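Local atomic coordinates of PUA domain-containing protein (Pyrococcus horikoshii, PDB entry 3D79), a protein that is of uncharacterised function but carries a PUA domain and probably binds RNA. Residues 75-86 with 138-146; 12-21 with 41-50. All blocks are in the same frame, centred on the assembly; numbering follows the deposited sequence.

How the interactions relate
Interaction 1 is the buried one, close to the middle of the chain, while interaction 2 lies about 19 Å out from the chain centre and is only partly buried. Their centres are about 21 Å apart and their nearest atoms about 9 Å, yet both reach the same antiparallel five-stranded sheet: 12-21 with 41-50 builds one edge, at strand 14-15, while segment 75-86 starts on the other, strand 73-76. The chemistry follows the place. Interaction 2 combines backbone strand pairing with a small apolar patch of L16, V21 and V47; interaction 1 joins the Pre-PUA-like and PUA regions by apolar side-chain packing, with an arginine-centred polar cluster at one end and no backbone hydrogen bond across it.

Interaction 1. Residues 75-86 with 138-146; sequences FPLVIALYNLSD and YGRPLAIGI
The guanidinium of R140 lies flat on the ring of Y82, a cation-pi stack with centres 4.3 Å apart and planes at 25°, and is gripped from its edge at the same time. NH1 of R140 gives a hydrogen bond to S85 OG (2.9 Å), almost in the guanidinium plane, and a salt bridge to D86 OD1 at 2.7 Å. That carboxylate stands steeply to the guanidinium, planes 70° apart, and its OD1 is met from above the carboxylate plane; NH2 adds only a weak bond to it. A bend at chi2 folds the arginine chain back toward the helix, while Y82 CG, trans to its own backbone N (chi1 -175°), brings the ring over to meet it. S85 OG hands its own proton to Y82 O (2.6 Å), which fixes the hydroxyl as an acceptor for R140. One water bridges S85 O and Y138 O.

Beyond this polar end the contact turns apolar. The P141 ring presses into the helix, its CG 3.4 Å from Y82 N and 3.7 Å from L81 CB. V78 spreads its two methyls along the strand, CG1 near P141 O and CG2 against A143 CA. I144 CG2 sits at the edge of the F75 ring, 3.6 Å from CE2, and also meets L81 CD1. P76 O, beside it, is buried without a polar partner.

L142 and A143 form a classic beta bulge opposite V133, and E135 accepts from R140 N. Helix 78-84 runs roughly against strand 141-146, at a slant, their axes 8.1 Å apart at closest approach. F132 of strand 130-135 packs on F75 and L81, H167 of strand 167-168 touches V78 and I144, and W174 of helix 172-177 touches V78, tying strand 73-76 and helix 78-84 to the PUA sheet.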
loop_
_atom_site.group_PDB
_atom_site.type_symbol
_atom_site.label_atom_id
_atom_site.label_comp_id
_atom_site.label_asym_id
_atom_site.label_seq_id
_atom_site.Cartn_x
_atom_site.Cartn_y
_atom_site.Cartn_z
ATOM N N PHE A 75 -3.175 -3.605 -4.460
ATOM C CA PHE A 75 -2.734 -2.426 -3.721
ATOM C C PHE A 75 -1.293 -2.119 -4.113
ATOM O O PHE A 75 -0.538 -3.033 -4.424
ATOM C CB PHE A 75 -2.831 -2.643 -2.208
ATOM C CG PHE A 75 -2.867 -1.363 -1.418
ATOM C CD1 PHE A 75 -3.995 -0.544 -1.450
ATOM C CD2 PHE A 75 -1.775 -0.970 -0.644
ATOM C CE1 PHE A 75 -4.038 0.645 -0.734
ATOM C CE2 PHE A 75 -1.809 0.215 0.079
ATOM C CZ PHE A 75 -2.943 1.027 0.037
ATOM N N PRO A 76 -0.907 -0.827 -4.132
ATOM C CA PRO A 76 0.495 -0.535 -4.444
ATOM C C PRO A 76 1.514 -1.249 -3.552
ATOM O O PRO A 76 1.310 -1.373 -2.342
ATOM C CB PRO A 76 0.592 0.984 -4.226
ATOM C CG PRO A 76 -0.784 1.474 -4.476
ATOM C CD PRO A 76 -1.693 0.408 -3.934
ATOM N N LEU A 77 2.604 -1.702 -4.163
ATOM C CA LEU A 77 3.741 -2.255 -3.429
ATOM C C LEU A 77 4.458 -1.168 -2.638
ATOM O O LEU A 77 4.336 0.022 -2.947
ATOM C CB LEU A 77 4.742 -2.895 -4.393
ATOM C CG LEU A 77 4.276 -4.133 -5.164
ATOM C CD1 LEU A 77 5.244 -4.433 -6.282
ATOM C CD2 LEU A 77 4.119 -5.342 -4.237
ATOM N N VAL A 78 5.217 -1.579 -1.623
ATOM C CA VAL A 78 6.025 -0.626 -0.854
ATOM C C VAL A 78 7.031 0.096 -1.762
ATOM O O VAL A 78 7.209 1.314 -1.631
ATOM C CB VAL A 78 6.703 -1.277 0.389
ATOM C CG1 VAL A 78 7.551 -0.254 1.146
ATOM C CG2 VAL A 78 5.637 -1.833 1.328
ATOM N N ILE A 79 7.659 -0.632 -2.686
ATOM C CA ILE A 79 8.599 -0.010 -3.638
ATOM C C ILE A 79 7.922 1.066 -4.502
ATOM O O ILE A 79 8.486 2.154 -4.705
ATOM C CB ILE A 79 9.385 -1.051 -4.502
ATOM C CG1 ILE A 79 10.515 -0.366 -5.291
ATOM C CG2 ILE A 79 8.466 -1.818 -5.439
ATOM C CD1 ILE A 79 11.520 0.376 -4.414
ATOM N N ALA A 80 6.709 0.773 -4.981
ATOM C CA ALA A 80 5.935 1.729 -5.780
ATOM C C ALA A 80 5.642 3.006 -4.987
ATOM O O ALA A 80 5.801 4.124 -5.497
ATOM C CB ALA A 80 4.644 1.096 -6.267
ATOM N N LEU A 81 5.222 2.831 -3.735
ATOM C CA LEU A 81 4.966 3.960 -2.850
ATOM C C LEU A 81 6.255 4.702 -2.495
ATOM O O LEU A 81 6.242 5.925 -2.316
ATOM C CB LEU A 81 4.244 3.489 -1.583
ATOM C CG LEU A 81 2.821 2.960 -1.817
ATOM C CD1 LEU A 81 2.292 2.287 -0.556
ATOM C CD2 LEU A 81 1.862 4.056 -2.279
ATOM N N TYR A 82 7.356 3.957 -2.386
ATOM C CA TYR A 82 8.655 4.554 -2.069
ATOM C C TYR A 82 9.068 5.526 -3.166
ATOM O O TYR A 82 9.470 6.665 -2.889
ATOM C CB TYR A 82 9.731 3.483 -1.870
ATOM C CG TYR A 82 11.049 4.075 -1.417
ATOM C CD1 TYR A 82 11.323 4.250 -0.063
ATOM C CD2 TYR A 82 12.003 4.489 -2.348
ATOM C CE1 TYR A 82 12.531 4.813 0.360
ATOM C CE2 TYR A 82 13.212 5.052 -1.937
ATOM C CZ TYR A 82 13.463 5.207 -0.584
ATOM O OH TYR A 82 14.658 5.763 -0.178
ATOM N N ASN A 83 8.962 5.077 -4.411
ATOM C CA ASN A 83 9.259 5.943 -5.549
ATOM C C ASN A 83 8.334 7.153 -5.620
ATOM O O ASN A 83 8.779 8.267 -5.906
ATOM C CB ASN A 83 9.267 5.133 -6.850
ATOM C CG ASN A 83 10.463 4.208 -6.936
ATOM O OD1 ASN A 83 11.526 4.502 -6.382
ATOM N ND2 ASN A 83 10.299 3.083 -7.622
ATOM N N LEU A 84 7.058 6.943 -5.312
ATOM C CA LEU A 84 6.093 8.040 -5.244
ATOM C C LEU A 84 6.408 9.050 -4.142
ATOM O O LEU A 84 6.110 10.240 -4.292
ATOM C CB LEU A 84 4.669 7.508 -5.091
ATOM C CG LEU A 84 4.030 7.048 -6.404
ATOM C CD1 LEU A 84 2.860 6.090 -6.179
ATOM C CD2 LEU A 84 3.590 8.254 -7.236
ATOM N N SER A 85 7.012 8.575 -3.048
ATOM C CA SER A 85 7.376 9.443 -1.913
ATOM C C SER A 85 8.519 10.416 -2.245
ATOM O O SER A 85 8.804 11.336 -1.468
ATOM C CB SER A 85 7.701 8.619 -0.658
ATOM O OG SER A 85 8.982 8.026 -0.734
ATOM N N ASP A 86 9.171 10.205 -3.389
ATOM C CA ASP A 86 10.136 11.173 -3.926
ATOM C C ASP A 86 9.474 12.210 -4.838
ATOM O O ASP A 86 10.133 13.157 -5.294
ATOM C CB ASP A 86 11.258 10.459 -4.683
ATOM C CG ASP A 86 12.327 9.909 -3.759
ATOM O OD1 ASP A 86 12.505 10.446 -2.649
ATOM O OD2 ASP A 86 12.996 8.934 -4.148
ATOM N N TYR A 138 10.303 11.725 6.657
ATOM C CA TYR A 138 10.485 11.768 5.201
ATOM C C TYR A 138 9.262 11.265 4.456
ATOM O O TYR A 138 9.225 11.282 3.218
ATOM C CB TYR A 138 11.715 10.959 4.773
ATOM C CG TYR A 138 13.011 11.435 5.381
ATOM C CD1 TYR A 138 13.769 12.435 4.765
ATOM C CD2 TYR A 138 13.482 10.886 6.572
ATOM C CE1 TYR A 138 14.962 12.874 5.325
ATOM C CE2 TYR A 138 14.671 11.316 7.138
ATOM C CZ TYR A 138 15.406 12.309 6.512
ATOM O OH TYR A 138 16.586 12.731 7.076
ATOM N N GLY A 139 8.260 10.807 5.204
ATOM C CA GLY A 139 7.078 10.229 4.592
ATOM C C GLY A 139 7.447 9.033 3.742
ATOM O O GLY A 139 6.831 8.796 2.700
ATOM N N ARG A 140 8.465 8.291 4.180
ATOM C CA ARG A 140 8.848 7.051 3.518
ATOM C C ARG A 140 7.858 5.969 3.923
ATOM O O ARG A 140 7.527 5.846 5.101
ATOM C CB ARG A 140 10.262 6.600 3.907
ATOM C CG ARG A 140 11.396 7.500 3.434
ATOM C CD ARG A 140 11.282 7.827 1.953
ATOM N NE ARG A 140 12.568 8.253 1.400
ATOM C CZ ARG A 140 12.747 8.711 0.164
ATOM N NH1 ARG A 140 11.719 8.824 -0.666
ATOM N NH2 ARG A 140 13.964 9.062 -0.242
ATOM N N PRO A 141 7.372 5.193 2.943
ATOM C CA PRO A 141 6.454 4.109 3.290
ATOM C C PRO A 141 7.198 2.924 3.888
ATOM O O PRO A 141 8.310 2.596 3.455
ATOM C CB PRO A 141 5.836 3.743 1.944
ATOM C CG PRO A 141 6.935 4.021 0.963
ATOM C CD PRO A 141 7.612 5.264 1.489
ATOM N N LEU A 142 6.584 2.300 4.889
ATOM C CA LEU A 142 7.193 1.188 5.602
ATOM C C LEU A 142 6.491 -0.118 5.264
ATOM O O LEU A 142 7.102 -1.188 5.291
ATOM C CB LEU A 142 7.078 1.399 7.115
ATOM C CG LEU A 142 7.491 2.742 7.713
ATOM C CD1 LEU A 142 7.182 2.750 9.195
ATOM C CD2 LEU A 142 8.972 3.005 7.461
ATOM N N ALA A 143 5.203 -0.024 4.958
ATOM C CA ALA A 143 4.362 -1.220 4.891
ATOM C C ALA A 143 3.014 -0.943 4.255
ATOM O O ALA A 143 2.593 0.206 4.130
ATOM C CB ALA A 143 4.149 -1.784 6.300
ATOM N N ILE A 144 2.340 -2.025 3.870
ATOM C CA ILE A 144 0.948 -1.965 3.467
ATOM C C ILE A 144 0.189 -3.019 4.262
ATOM O O ILE A 144 0.791 -3.987 4.756
ATOM C CB ILE A 144 0.751 -2.163 1.936
ATOM C CG1 ILE A 144 1.304 -3.511 1.466
ATOM C CG2 ILE A 144 1.418 -1.011 1.151
ATOM C CD1 ILE A 144 0.828 -3.920 0.071
ATOM N N GLY A 145 -1.115 -2.826 4.399
ATOM C CA GLY A 145 -1.917 -3.754 5.191
ATOM C C GLY A 145 -3.397 -3.468 5.203
ATOM O O GLY A 145 -3.914 -2.706 4.383
ATOM N N ILE A 146 -4.078 -4.105 6.151
ATOM C CA ILE A 146 -5.517 -4.003 6.290
ATOM C C ILE A 146 -5.844 -3.282 7.588
ATOM O O ILE A 146 -5.343 -3.654 8.659
ATOM C CB ILE A 146 -6.177 -5.407 6.309
ATOM C CG1 ILE A 146 -5.781 -6.194 5.055
ATOM C CG2 ILE A 146 -7.701 -5.282 6.449
ATOM C CD1 ILE A 146 -6.253 -7.641 5.039
HETATM O O HOH W 1 10.323 11.544 0.801
HETATM O O HOH W 2 15.249 8.156 -2.935
#

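Interaction 2. Residues 12-21 with 41-50; sequences IKHPLSKKDV and LNKKDEVKVA
H14 and V49 face each other as an antiparallel hydrogen-bonded pair: H14 N gives to V49 O (2.9 Å, 169° at the hydrogen), and V49 N returns a bond to H14 O at 2.7 Å, lying in the carbonyl plane. L16 N continues the ladder to V47 O at 2.9 Å, nearly straight at the hydrogen but reaching the oxygen from above its carbonyl plane. The L16 side chain bridges two strand residues, CD2 against V47 CG1 (3.7 Å) and CD1 across V49 CB. V21, on the first turn of helix 18-32, lays CG2 on V47 CG2 at 3.7 Å; with CG1 anti to its backbone N (chi1 172°), it turns that methyl toward L41 CD1. K13 and K48 touch through their aliphatic stems, and K48 NZ pairs with D63.

Further out, S17 N-caps the helix, its OG accepting from D20 N. Ahead of strand 47-51 a type I turn runs from N42 to D45, held by D45 OD2 on N42 N and an Asx turn from N42 OD1 to K44 N. Helices 18-32 and 34-40 join the two strands, and 14-15 is outermost in the Pre-PUA-like region's antiparallel sheet.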
loop_
_atom_site.group_PDB
_atom_site.type_symbol
_atom_site.label_atom_id
_atom_site.label_comp_id
_atom_site.label_asym_id
_atom_site.label_seq_id
_atom_site.Cartn_x
_atom_site.Cartn_y
_atom_site.Cartn_z
ATOM N N ILE A 12 7.651 -16.403 -14.185
ATOM C CA ILE A 12 7.351 -15.931 -15.572
ATOM C C ILE A 12 6.210 -14.913 -15.609
ATOM O O ILE A 12 5.233 -15.028 -14.863
ATOM C CB ILE A 12 7.065 -17.106 -16.574
ATOM C CG1 ILE A 12 5.942 -18.045 -16.075
ATOM C CG2 ILE A 12 8.373 -17.835 -16.954
ATOM C CD1 ILE A 12 6.344 -19.078 -15.003
ATOM N N LYS A 13 6.343 -13.924 -16.488
ATOM C CA LYS A 13 5.354 -12.858 -16.606
ATOM C C LYS A 13 4.305 -13.162 -17.676
ATOM O O LYS A 13 4.643 -13.430 -18.832
ATOM C CB LYS A 13 6.038 -11.518 -16.888
ATOM C CG LYS A 13 6.935 -11.024 -15.756
ATOM C CD LYS A 13 7.317 -9.558 -15.933
ATOM C CE LYS A 13 8.282 -9.339 -17.094
ATOM N NZ LYS A 13 9.591 -10.023 -16.888
ATOM N N HIS A 14 3.038 -13.128 -17.271
ATOM C CA HIS A 14 1.908 -13.369 -18.165
ATOM C C HIS A 14 1.151 -12.064 -18.385
ATOM O O HIS A 14 0.986 -11.290 -17.442
ATOM C CB HIS A 14 0.967 -14.409 -17.559
ATOM C CG HIS A 14 1.591 -15.758 -17.377
ATOM N ND1 HIS A 14 1.716 -16.664 -18.410
ATOM C CD2 HIS A 14 2.121 -16.357 -16.284
ATOM C CE1 HIS A 14 2.296 -17.763 -17.959
ATOM N NE2 HIS A 14 2.550 -17.604 -16.672
ATOM N N PRO A 15 0.679 -11.814 -19.623
ATOM C CA PRO A 15 -0.041 -10.566 -19.880
ATOM C C PRO A 15 -1.368 -10.490 -19.128
ATOM O O PRO A 15 -2.074 -11.495 -19.003
ATOM C CB PRO A 15 -0.284 -10.604 -21.395
ATOM C CG PRO A 15 -0.240 -12.045 -21.753
ATOM C CD PRO A 15 0.786 -12.645 -20.837
ATOM N N LEU A 16 -1.691 -9.303 -18.623
ATOM C CA LEU A 16 -2.969 -9.084 -17.971
ATOM C C LEU A 16 -3.985 -8.633 -19.008
ATOM O O LEU A 16 -3.677 -7.788 -19.855
ATOM C CB LEU A 16 -2.838 -8.022 -16.876
ATOM C CG LEU A 16 -3.742 -8.189 -15.659
ATOM C CD1 LEU A 16 -3.153 -9.230 -14.720
ATOM C CD2 LEU A 16 -3.909 -6.864 -14.943
ATOM N N SER A 17 -5.192 -9.194 -18.933
ATOM C CA SER A 17 -6.280 -8.836 -19.847
ATOM C C SER A 17 -6.733 -7.392 -19.644
ATOM O O SER A 17 -6.579 -6.829 -18.560
ATOM C CB SER A 17 -7.475 -9.780 -19.663
ATOM O OG SER A 17 -8.147 -9.519 -18.442
ATOM N N LYS A 18 -7.293 -6.807 -20.701
ATOM C CA LYS A 18 -7.877 -5.467 -20.658
ATOM C C LYS A 18 -8.952 -5.349 -19.570
ATOM O O LYS A 18 -9.024 -4.340 -18.870
ATOM C CB LYS A 18 -8.458 -5.120 -22.028
ATOM C CG LYS A 18 -9.280 -3.844 -22.094
ATOM C CD LYS A 18 -9.486 -3.387 -23.533
ATOM C CE LYS A 18 -10.072 -4.475 -24.408
ATOM N NZ LYS A 18 -10.094 -4.048 -25.846
ATOM N N LYS A 19 -9.786 -6.381 -19.444
ATOM C CA LYS A 19 -10.802 -6.423 -18.393
ATOM C C LYS A 19 -10.154 -6.291 -17.009
ATOM O O LYS A 19 -10.608 -5.501 -16.173
ATOM C CB LYS A 19 -11.621 -7.716 -18.504
ATOM C CG LYS A 19 -12.638 -7.933 -17.384
ATOM C CD LYS A 19 -13.161 -9.368 -17.417
ATOM C CE LYS A 19 -13.977 -9.694 -16.171
ATOM N NZ LYS A 19 -15.272 -8.955 -16.135
ATOM N N ASP A 20 -9.081 -7.045 -16.782
ATOM C CA ASP A 20 -8.368 -6.982 -15.510
ATOM C C ASP A 20 -7.684 -5.634 -15.282
ATOM O O ASP A 20 -7.710 -5.107 -14.170
ATOM C CB ASP A 20 -7.381 -8.142 -15.374
ATOM C CG ASP A 20 -8.078 -9.488 -15.158
ATOM O OD1 ASP A 20 -9.324 -9.531 -15.104
ATOM O OD2 ASP A 20 -7.362 -10.505 -15.034
ATOM N N VAL A 21 -7.095 -5.069 -16.338
ATOM C CA VAL A 21 -6.478 -3.739 -16.250
ATOM C C VAL A 21 -7.514 -2.699 -15.811
ATOM O O VAL A 21 -7.264 -1.897 -14.908
ATOM C CB VAL A 21 -5.803 -3.322 -17.591
ATOM C CG1 VAL A 21 -5.335 -1.870 -17.547
ATOM C CG2 VAL A 21 -4.634 -4.250 -17.913
ATOM N N LEU A 41 -1.536 3.907 -13.202
ATOM C CA LEU A 41 -1.960 3.000 -14.271
ATOM C C LEU A 41 -2.994 3.650 -15.184
ATOM O O LEU A 41 -3.969 4.244 -14.718
ATOM C CB LEU A 41 -2.551 1.715 -13.668
ATOM C CG LEU A 41 -3.158 0.659 -14.602
ATOM C CD1 LEU A 41 -2.117 0.073 -15.532
ATOM C CD2 LEU A 41 -3.838 -0.453 -13.811
ATOM N N ASN A 42 -2.792 3.521 -16.490
ATOM C CA ASN A 42 -3.826 3.917 -17.439
ATOM C C ASN A 42 -4.207 2.751 -18.332
ATOM O O ASN A 42 -3.456 1.773 -18.442
ATOM C CB ASN A 42 -3.412 5.151 -18.247
ATOM C CG ASN A 42 -2.287 4.874 -19.200
ATOM O OD1 ASN A 42 -2.490 4.283 -20.268
ATOM N ND2 ASN A 42 -1.085 5.323 -18.843
ATOM N N LYS A 43 -5.368 2.858 -18.970
ATOM C CA LYS A 43 -5.959 1.723 -19.691
ATOM C C LYS A 43 -5.182 1.282 -20.930
ATOM O O LYS A 43 -5.533 0.288 -21.562
ATOM C CB LYS A 43 -7.422 2.005 -20.047
ATOM C CG LYS A 43 -7.607 3.028 -21.158
ATOM C CD LYS A 43 -9.076 3.312 -21.396
ATOM C CE LYS A 43 -9.251 4.177 -22.635
ATOM N NZ LYS A 43 -10.632 4.701 -22.742
ATOM N N LYS A 44 -4.137 2.030 -21.280
ATOM C CA LYS A 44 -3.323 1.695 -22.449
ATOM C C LYS A 44 -1.971 1.073 -22.092
ATOM O O LYS A 44 -1.234 0.655 -22.983
ATOM C CB LYS A 44 -3.130 2.933 -23.351
ATOM C CG LYS A 44 -4.446 3.620 -23.713
ATOM C CD LYS A 44 -4.308 4.699 -24.779
ATOM C CE LYS A 44 -5.613 5.479 -24.884
ATOM N NZ LYS A 44 -5.635 6.527 -25.949
ATOM N N ASP A 45 -1.661 0.989 -20.794
ATOM C CA ASP A 45 -0.366 0.467 -20.337
ATOM C C ASP A 45 -0.220 -1.034 -20.577
ATOM O O ASP A 45 -1.204 -1.770 -20.539
ATOM C CB ASP A 45 -0.151 0.756 -18.845
ATOM C CG ASP A 45 0.132 2.225 -18.552
ATOM O OD1 ASP A 45 0.695 2.934 -19.415
ATOM O OD2 ASP A 45 -0.199 2.673 -17.437
ATOM N N GLU A 46 1.011 -1.482 -20.816
ATOM C CA GLU A 46 1.289 -2.908 -20.896
ATOM C C GLU A 46 1.406 -3.456 -19.481
ATOM O O GLU A 46 2.332 -3.102 -18.748
ATOM C CB GLU A 46 2.570 -3.199 -21.683
ATOM C CG GLU A 46 2.752 -4.692 -21.966
ATOM C CD GLU A 46 3.820 -4.987 -23.001
ATOM O OE1 GLU A 46 4.847 -4.281 -23.029
ATOM O OE2 GLU A 46 3.628 -5.938 -23.788
ATOM N N VAL A 47 0.463 -4.315 -19.107
ATOM C CA VAL A 47 0.397 -4.839 -17.748
ATOM C C VAL A 47 0.651 -6.340 -17.759
ATOM O O VAL A 47 0.106 -7.067 -18.591
ATOM C CB VAL A 47 -0.948 -4.499 -17.068
ATOM C CG1 VAL A 47 -0.918 -4.876 -15.601
ATOM C CG2 VAL A 47 -1.241 -3.014 -17.203
ATOM N N LYS A 48 1.505 -6.783 -16.843
ATOM C CA LYS A 48 1.894 -8.181 -16.756
ATOM C C LYS A 48 1.758 -8.651 -15.317
ATOM O O LYS A 48 1.750 -7.842 -14.388
ATOM C CB LYS A 48 3.336 -8.363 -17.244
ATOM C CG LYS A 48 3.527 -8.156 -18.744
ATOM C CD LYS A 48 5.000 -8.154 -19.101
ATOM C CE LYS A 48 5.238 -7.582 -20.490
ATOM N NZ LYS A 48 6.684 -7.295 -20.701
ATOM N N VAL A 49 1.637 -9.959 -15.131
ATOM C CA VAL A 49 1.568 -10.516 -13.782
ATOM C C VAL A 49 2.640 -11.581 -13.590
ATOM O O VAL A 49 2.837 -12.441 -14.456
ATOM C CB VAL A 49 0.150 -11.055 -13.436
ATOM C CG1 VAL A 49 -0.318 -12.089 -14.457
ATOM C CG2 VAL A 49 0.107 -11.617 -12.012
ATOM N N ALA A 50 3.339 -11.492 -12.461
ATOM C CA ALA A 50 4.322 -12.490 -12.054
ATOM C C ALA A 50 3.913 -13.092 -10.718
ATOM O O ALA A 50 3.312 -12.420 -9.881
ATOM C CB ALA A 50 5.699 -11.869 -11.951
#